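Putative molybdenum cofactor biosynthesis protein (PDB 2G2C) probably takes part in molybdenum cofactor biosynthesis, presumably by binding molybdopterin or a precursor of it. Local coordinates at residues T87-T91 against L135-A139. Numbering follows the deposited sequence.
Sequences TPEAT and LIVNA
Asn-138 and Ile-136 of strand 135-139 pack against Thr-87, Pro-88 and Thr-91 of helix 87-92 in a buried helix-on-sheet contact. It lies in the probable molybdopterin-binding domain, close to the centre of the chain. The two segments run antiparallel, at 171°, with their axes 9.5 Å apart.

One polar bond crosses between them. Asn-138 ND2 donates to Thr-91 OG1 over 2.9 Å. The bond is nearly straight (167°), and the hydroxyl oxygen lies close to the amide plane. Thr-91 OG1 in turn donates to Thr-87 O at 2.8 Å, from above the carbonyl plane. That carbonyl also accepts the helical bond from Thr-91 N, so it has two donors from one residue. The Thr-91 hydroxyl, accepting one bond and donating the other, links the strand's side-chain amide to the first turn of the helix. Its chi1 of -60° sets OG1 beside the backbone N and sends CG2 to the strand, where it meets Ile-136 CG2 at 3.6 Å. This methyl pair adds an apolar contact beside the polar one. Thr-87 CG2 rests over one face of the Asn-138 amide, 3.5 Å from Asn-138 ND2. Asn-138 OD1 lies 3.6 Å from Pro-88 CA, against the helix backbone.

The buried amide has further partners, which should fix its rotation: ND2 also bonds to Thr-75 OG1 and OD1 accepts from Ile-123 N. The Thr-87 hydroxyl turns to Gly-77 O instead, and its side chain is about 7 Å from a bound sodium ion. Strand 135-139 is an inner strand of the mixed sheet, between parallel strand 72-76 and antiparallel strand 124-126. Helix 55-67 touches Thr-87 and Thr-91, while Val-137 and Ala-139 point away from this contact and pack on helix 143-153.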
# COMPACT_ATOMS: atom_id res chain seq x y z
N THR A 87 -9.03 6.02 -1.19
CA THR A 87 -7.68 5.48 -1.39
C THR A 87 -7.51 4.80 -2.75
O THR A 87 -6.53 5.05 -3.43
CB THR A 87 -7.28 4.55 -0.25
OG1 THR A 87 -7.38 5.31 0.96
CG2 THR A 87 -5.88 3.98 -0.46
N PRO A 88 -8.46 3.94 -3.15
CA PRO A 88 -8.30 3.26 -4.46
C PRO A 88 -8.25 4.29 -5.61
O PRO A 88 -7.45 4.12 -6.55
CB PRO A 88 -9.53 2.33 -4.55
CG PRO A 88 -9.89 2.14 -3.07
CD PRO A 88 -9.72 3.52 -2.50
N GLU A 89 -9.12 5.30 -5.57
CA GLU A 89 -9.17 6.31 -6.64
C GLU A 89 -7.84 7.10 -6.67
O GLU A 89 -7.24 7.32 -7.74
CB GLU A 89 -10.35 7.29 -6.44
CG GLU A 89 -11.75 6.65 -6.64
CD GLU A 89 -12.31 5.83 -5.43
OE1 GLU A 89 -11.58 5.52 -4.44
OE2 GLU A 89 -13.52 5.51 -5.48
N ALA A 90 -7.39 7.52 -5.49
CA ALA A 90 -6.13 8.26 -5.41
C ALA A 90 -4.98 7.38 -5.97
O ALA A 90 -4.11 7.82 -6.73
CB ALA A 90 -5.84 8.70 -3.94
N THR A 91 -4.98 6.11 -5.57
CA THR A 91 -3.94 5.22 -6.01
C THR A 91 -3.95 5.02 -7.53
O THR A 91 -2.89 5.04 -8.17
CB THR A 91 -4.06 3.87 -5.28
OG1 THR A 91 -3.94 4.09 -3.87
CG2 THR A 91 -2.97 2.85 -5.78
N LEU A 135 5.80 -0.38 -6.76
CA LEU A 135 4.61 -1.19 -6.54
C LEU A 135 3.79 -0.55 -5.42
O LEU A 135 4.35 -0.24 -4.37
CB LEU A 135 5.05 -2.56 -6.06
CG LEU A 135 3.95 -3.52 -5.61
CD1 LEU A 135 3.04 -3.95 -6.79
CD2 LEU A 135 4.62 -4.74 -4.96
N ILE A 136 2.50 -0.31 -5.65
CA ILE A 136 1.63 0.27 -4.64
C ILE A 136 0.56 -0.76 -4.33
O ILE A 136 -0.01 -1.37 -5.27
CB ILE A 136 0.99 1.58 -5.14
CG1 ILE A 136 2.07 2.56 -5.62
CG2 ILE A 136 0.14 2.23 -4.03
CD1 ILE A 136 1.51 3.84 -6.12
N VAL A 137 0.30 -0.97 -3.03
CA VAL A 137 -0.68 -1.97 -2.57
C VAL A 137 -1.59 -1.27 -1.58
O VAL A 137 -1.11 -0.66 -0.61
CB VAL A 137 0.05 -3.13 -1.83
CG1 VAL A 137 -0.94 -4.05 -1.09
CG2 VAL A 137 0.90 -3.93 -2.79
N ASN A 138 -2.91 -1.36 -1.83
CA ASN A 138 -3.92 -0.85 -0.88
C ASN A 138 -4.41 -1.98 0.01
O ASN A 138 -5.04 -2.93 -0.49
CB ASN A 138 -5.17 -0.34 -1.61
CG ASN A 138 -4.92 0.83 -2.54
OD1 ASN A 138 -5.71 1.00 -3.46
ND2 ASN A 138 -3.92 1.67 -2.27
N ALA A 139 -4.12 -1.90 1.32
CA ALA A 139 -4.72 -2.84 2.28
C ALA A 139 -5.89 -2.22 3.02
O ALA A 139 -6.02 -1.01 3.11
CB ALA A 139 -3.66 -3.29 3.29